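Protein CT_858 (Chlamydia trachomatis, PDB 3DOR) is a secreted chlamydial protease, probably a serine-type endopeptidase, whose mature form is a dimer. Local coordinates at residues 70-75 / 464-469; 315-320 / 399-404. All blocks are in the same frame, centred on the assembly; numbering follows the deposited sequence.

Contact 1: residues 70-75 / 464-469; sequences NDFHAG and QDFSCA
F72 and H73 reach across to F466 and S467, one residue pair making an aromatic contact and the other setting an imidazole beside a hydroxymethyl group. Residues 70-75 follow helix 55-67 and turn at D71, whose OD1 accepts the N-H of H73, the N lying 2.7 Å from OD1, on the anti side and 27° out of the carboxylate plane. This is an Asx turn; a weak bond from A74 N to the same oxygen adds to it, and Y22 and T513 hold OD2. The tight turn presents the next two side chains to 464-469. F72 offers a ring face to the edge of F466 in a T-shaped stack, with centroids 5.3 Å apart and planes at 71°. F466 CE2 approaches F72 CG at 3.7 Å, displaced toward the rim, while A141 and A145 of helix 140-150 also touch F72. H73 carries its imidazole beside the backbone N (chi1 -87°), which swings NE2 to S467. S467 CB lies 3.4 Å from H73 NE2, near the ring plane, whereas S467 OG is 4.1 Å from H73 NE2 and is directed to the backbone O of F466 in a weak bond. H73 O is taken by S511. S467 has a positive phi and stands at the N-cap of helix 468-478, just beyond strand 457-461. A serine at such a strand-to-helix junction, faced by a histidine from a distant part of the chain, is consistent with the nucleophile and base of a serine-peptidase active site, here with no hydrogen bond between them.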
loop_
_atom_site.group_PDB
_atom_site.type_symbol
_atom_site.label_atom_id
_atom_site.label_comp_id
_atom_site.label_asym_id
_atom_site.label_seq_id
_atom_site.Cartn_x
_atom_site.Cartn_y
_atom_site.Cartn_z
ATOM N N ASN B 70 -2.799 13.338 -21.389
ATOM C CA ASN B 70 -2.253 14.678 -21.164
ATOM C C ASN B 70 -2.578 15.095 -19.716
ATOM O O ASN B 70 -3.149 16.151 -19.471
ATOM C CB ASN B 70 -2.865 15.659 -22.177
ATOM C CG ASN B 70 -2.052 16.942 -22.333
ATOM O OD1 ASN B 70 -2.113 17.609 -23.372
ATOM N ND2 ASN B 70 -1.299 17.296 -21.302
ATOM N N ASP B 71 -2.216 14.229 -18.769
ATOM C CA ASP B 71 -2.467 14.440 -17.339
ATOM C C ASP B 71 -1.135 14.284 -16.606
ATOM O O ASP B 71 -0.602 13.177 -16.525
ATOM C CB ASP B 71 -3.453 13.377 -16.833
ATOM C CG ASP B 71 -3.884 13.595 -15.382
ATOM O OD1 ASP B 71 -3.084 14.112 -14.576
ATOM O OD2 ASP B 71 -5.030 13.218 -15.045
ATOM N N PHE B 72 -0.589 15.371 -16.067
ATOM C CA PHE B 72 0.694 15.248 -15.378
ATOM C C PHE B 72 0.637 14.254 -14.227
ATOM O O PHE B 72 1.667 13.730 -13.815
ATOM C CB PHE B 72 1.197 16.604 -14.881
ATOM C CG PHE B 72 1.442 17.590 -15.983
ATOM C CD1 PHE B 72 0.538 18.618 -16.224
ATOM C CD2 PHE B 72 2.556 17.473 -16.800
ATOM C CE1 PHE B 72 0.741 19.523 -17.274
ATOM C CE2 PHE B 72 2.769 18.371 -17.849
ATOM C CZ PHE B 72 1.858 19.396 -18.084
ATOM N N HIS B 73 -0.565 13.992 -13.721
ATOM C CA HIS B 73 -0.759 13.035 -12.637
ATOM C C HIS B 73 -0.863 11.588 -13.160
ATOM O O HIS B 73 -0.462 10.647 -12.475
ATOM C CB HIS B 73 -2.048 13.347 -11.860
ATOM C CG HIS B 73 -1.887 14.340 -10.749
ATOM N ND1 HIS B 73 -0.747 14.420 -9.976
ATOM C CD2 HIS B 73 -2.769 15.215 -10.203
ATOM C CE1 HIS B 73 -0.935 15.294 -9.002
ATOM N NE2 HIS B 73 -2.156 15.790 -9.117
ATOM N N ALA B 74 -1.415 11.405 -14.358
ATOM C CA ALA B 74 -1.591 10.059 -14.913
ATOM C C ALA B 74 -0.361 9.488 -15.620
ATOM O O ALA B 74 0.169 10.089 -16.553
ATOM C CB ALA B 74 -2.798 10.039 -15.858
ATOM N N GLY B 75 0.085 8.312 -15.178
ATOM C CA GLY B 75 1.257 7.701 -15.785
ATOM C C GLY B 75 1.560 6.289 -15.303
ATOM O O GLY B 75 1.099 5.870 -14.244
ATOM N N GLN B 464 6.334 24.601 -13.871
ATOM C CA GLN B 464 6.683 23.360 -13.209
ATOM C C GLN B 464 6.123 23.293 -11.783
ATOM O O GLN B 464 6.768 22.780 -10.871
ATOM C CB GLN B 464 8.203 23.133 -13.220
ATOM C CG GLN B 464 8.749 22.823 -14.620
ATOM C CD GLN B 464 10.175 22.299 -14.607
ATOM O OE1 GLN B 464 11.062 22.874 -13.971
ATOM N NE2 GLN B 464 10.403 21.206 -15.321
ATOM N N ASP B 465 4.911 23.826 -11.621
ATOM C CA ASP B 465 4.168 23.799 -10.360
ATOM C C ASP B 465 2.981 22.879 -10.600
ATOM O O ASP B 465 2.182 23.131 -11.507
ATOM C CB ASP B 465 3.659 25.191 -9.992
ATOM C CG ASP B 465 4.721 26.029 -9.351
ATOM O OD1 ASP B 465 5.622 25.436 -8.715
ATOM O OD2 ASP B 465 4.653 27.264 -9.469
ATOM N N PHE B 466 2.860 21.827 -9.795
ATOM C CA PHE B 466 1.780 20.847 -9.959
ATOM C C PHE B 466 0.939 20.629 -8.696
ATOM O O PHE B 466 1.411 20.853 -7.586
ATOM C CB PHE B 466 2.365 19.495 -10.391
ATOM C CG PHE B 466 3.355 19.585 -11.533
ATOM C CD1 PHE B 466 4.663 19.996 -11.305
ATOM C CD2 PHE B 466 2.975 19.247 -12.838
ATOM C CE1 PHE B 466 5.591 20.070 -12.353
ATOM C CE2 PHE B 466 3.892 19.318 -13.900
ATOM C CZ PHE B 466 5.208 19.732 -13.654
ATOM N N SER B 467 -0.293 20.158 -8.894
ATOM C CA SER B 467 -1.265 19.879 -7.823
ATOM C C SER B 467 -1.308 20.912 -6.698
ATOM O O SER B 467 -1.810 22.020 -6.905
ATOM C CB SER B 467 -1.056 18.465 -7.246
ATOM O OG SER B 467 0.284 18.238 -6.853
ATOM N N CYS B 468 -0.816 20.573 -5.507
ATOM C CA CYS B 468 -0.849 21.560 -4.431
ATOM C C CYS B 468 -0.142 22.851 -4.842
ATOM O O CYS B 468 -0.515 23.922 -4.371
ATOM C CB CYS B 468 -0.236 20.996 -3.144
ATOM S SG CYS B 468 -1.278 19.734 -2.352
ATOM N N ALA B 469 0.863 22.752 -5.718
ATOM C CA ALA B 469 1.588 23.940 -6.203
ATOM C C ALA B 469 0.742 24.691 -7.247
ATOM O O ALA B 469 1.074 25.821 -7.654
ATOM C CB ALA B 469 2.943 23.550 -6.781
#

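Contact 2: residues 315-320 / 399-404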
loop_
_atom_site.group_PDB
_atom_site.type_symbol
_atom_site.label_atom_id
_atom_site.label_comp_id
_atom_site.label_asym_id
_atom_site.label_seq_id
_atom_site.Cartn_x
_atom_site.Cartn_y
_atom_site.Cartn_z
ATOM N N PRO B 315 8.029 18.388 13.152
ATOM C CA PRO B 315 7.515 18.486 11.783
ATOM C C PRO B 315 7.807 19.843 11.139
ATOM O O PRO B 315 7.795 20.884 11.805
ATOM C CB PRO B 315 6.022 18.216 11.960
ATOM C CG PRO B 315 5.743 18.793 13.323
ATOM C CD PRO B 315 6.926 18.294 14.125
ATOM N N PRO B 316 8.057 19.846 9.823
ATOM C CA PRO B 316 8.359 21.088 9.103
ATOM C C PRO B 316 7.392 22.255 9.268
ATOM O O PRO B 316 7.798 23.405 9.137
ATOM C CB PRO B 316 8.525 20.625 7.647
ATOM C CG PRO B 316 7.837 19.294 7.601
ATOM C CD PRO B 316 8.132 18.683 8.926
ATOM N N TRP B 317 6.127 21.989 9.575
ATOM C CA TRP B 317 5.206 23.100 9.749
ATOM C C TRP B 317 5.524 23.917 11.010
ATOM O O TRP B 317 5.152 25.087 11.107
ATOM C CB TRP B 317 3.759 22.610 9.757
ATOM C CG TRP B 317 3.474 21.511 10.719
ATOM C CD1 TRP B 317 3.189 21.633 12.048
ATOM C CD2 TRP B 317 3.382 20.116 10.410
ATOM N NE1 TRP B 317 2.912 20.398 12.585
ATOM C CE2 TRP B 317 3.024 19.448 11.605
ATOM C CE3 TRP B 317 3.566 19.365 9.237
ATOM C CZ2 TRP B 317 2.845 18.056 11.665
ATOM C CZ3 TRP B 317 3.391 17.979 9.294
ATOM C CH2 TRP B 317 3.031 17.341 10.505
ATOM N N GLU B 318 6.226 23.318 11.967
ATOM C CA GLU B 318 6.606 24.063 13.168
ATOM C C GLU B 318 7.716 25.058 12.829
ATOM O O GLU B 318 7.731 26.186 13.331
ATOM C CB GLU B 318 7.059 23.109 14.281
ATOM C CG GLU B 318 5.888 22.647 15.138
ATOM C CD GLU B 318 6.232 21.510 16.072
ATOM O OE1 GLU B 318 7.330 21.527 16.666
ATOM O OE2 GLU B 318 5.388 20.601 16.223
ATOM N N GLU B 319 8.640 24.650 11.968
ATOM C CA GLU B 319 9.703 25.557 11.572
ATOM C C GLU B 319 9.101 26.675 10.715
ATOM O O GLU B 319 9.475 27.842 10.849
ATOM C CB GLU B 319 10.785 24.839 10.763
ATOM C CG GLU B 319 11.887 25.809 10.320
ATOM C CD GLU B 319 12.878 25.191 9.363
ATOM O OE1 GLU B 319 13.377 24.087 9.667
ATOM O OE2 GLU B 319 13.171 25.811 8.310
ATOM N N PHE B 320 8.170 26.304 9.836
ATOM C CA PHE B 320 7.506 27.266 8.956
ATOM C C PHE B 320 6.847 28.326 9.840
ATOM O O PHE B 320 6.959 29.530 9.582
ATOM C CB PHE B 320 6.446 26.552 8.106
ATOM C CG PHE B 320 5.810 27.422 7.045
ATOM C CD1 PHE B 320 6.331 27.462 5.758
ATOM C CD2 PHE B 320 4.682 28.177 7.327
ATOM C CE1 PHE B 320 5.732 28.242 4.761
ATOM C CE2 PHE B 320 4.076 28.961 6.333
ATOM C CZ PHE B 320 4.605 28.988 5.050
ATOM N N GLY B 399 -6.491 14.717 16.684
ATOM C CA GLY B 399 -5.139 15.128 17.026
ATOM C C GLY B 399 -5.180 16.643 17.111
ATOM O O GLY B 399 -6.156 17.249 16.660
ATOM N N ASP B 400 -4.154 17.267 17.682
ATOM C CA ASP B 400 -4.145 18.721 17.802
ATOM C C ASP B 400 -4.097 19.402 16.438
ATOM O O ASP B 400 -4.539 20.539 16.292
ATOM C CB ASP B 400 -2.970 19.194 18.665
ATOM C CG ASP B 400 -3.124 18.801 20.139
ATOM O OD1 ASP B 400 -4.270 18.601 20.600
ATOM O OD2 ASP B 400 -2.092 18.713 20.840
ATOM N N ASN B 401 -3.553 18.715 15.441
ATOM C CA ASN B 401 -3.499 19.270 14.098
ATOM C C ASN B 401 -3.363 18.151 13.088
ATOM O O ASN B 401 -2.874 17.068 13.411
ATOM C CB ASN B 401 -2.323 20.239 13.943
ATOM C CG ASN B 401 -0.981 19.548 14.056
ATOM O OD1 ASN B 401 -0.267 19.721 15.042
ATOM N ND2 ASN B 401 -0.635 18.748 13.048
ATOM N N MET B 402 -3.801 18.416 11.864
ATOM C CA MET B 402 -3.714 17.436 10.794
ATOM C C MET B 402 -2.661 17.928 9.812
ATOM O O MET B 402 -2.918 18.798 8.970
ATOM C CB MET B 402 -5.077 17.275 10.119
ATOM C CG MET B 402 -6.096 16.579 11.017
ATOM S SD MET B 402 -7.788 16.747 10.432
ATOM C CE MET B 402 -7.821 15.443 9.142
ATOM N N GLU B 403 -1.467 17.362 9.952
ATOM C CA GLU B 403 -0.316 17.726 9.134
ATOM C C GLU B 403 -0.072 19.228 9.169
ATOM O O GLU B 403 0.255 19.855 8.156
ATOM C CB GLU B 403 -0.494 17.222 7.697
ATOM C CG GLU B 403 -0.467 15.699 7.630
ATOM C CD GLU B 403 -0.476 15.156 6.214
ATOM O OE1 GLU B 403 0.442 15.498 5.431
ATOM O OE2 GLU B 403 -1.398 14.378 5.889
ATOM N N GLY B 404 -0.238 19.792 10.363
ATOM C CA GLY B 404 -0.023 21.208 10.563
ATOM C C GLY B 404 -1.300 22.006 10.701
ATOM O O GLY B 404 -1.315 23.036 11.377
#
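W317 lies flat against the backbone of E403 and G404, and this cover of the ring face by backbone supplies most of the contact. The clearest element is a CH-pi interaction: G404 CA stands 3.4 Å from the centroid of the W317 five-membered ring, only 4° off its normal. Along the same face the peptide continues, with G404 N 3.5 Å from W317 CE2 and E403 O 3.5 Å from W317 CE3. Glycine, lacking a side chain, lets the indole settle this close. With chi1 at 52°, W317 CG sits between its own backbone N and carbonyl carbon, and the ring folds back so that P315 CB meets the opposite face. The piece of chain it covers is the two-residue loop (E403, G404) of the beta hairpin formed by strands 401-402 and 405-406; the positive phi values of E403 and G404 fit a type I' turn, and D400 pairs with V407 further down the hairpin. W317 itself belongs to the first turn of helix 316-330, in the part of the chain assigned to the S41 peptidase family. Polar groups take a lesser share. The amide group of N401 lies obliquely beside the NE1/CZ2 side of the indole, its plane 77° from the ring. E403 points its CB away from W317, and its carboxylate OE1 is bonded instead by S345 and by W303, whose ring also makes an edge-to-face pair with W317.

In the fold
The centre of contact 1 is about 4 Å from the centre of the chain, that of contact 2 about 22 Å, yet both are only partly buried. Each involves the start of a helix that links strands of the mixed sheet: helix 468-478 follows strand 457-461, and helix 316-330 connects the parallel neighbours 290-297 and 333-337 in a beta-alpha-beta crossover. Contact 1 brings in a loop from far earlier in the sequence and relies on side chains, ring against ring and imidazole beside serine. In contact 2, nested within the chain loop that contact 1 closes, a single indole covers the backbone of a peripheral hairpin. No hydrogen bond crosses either contact.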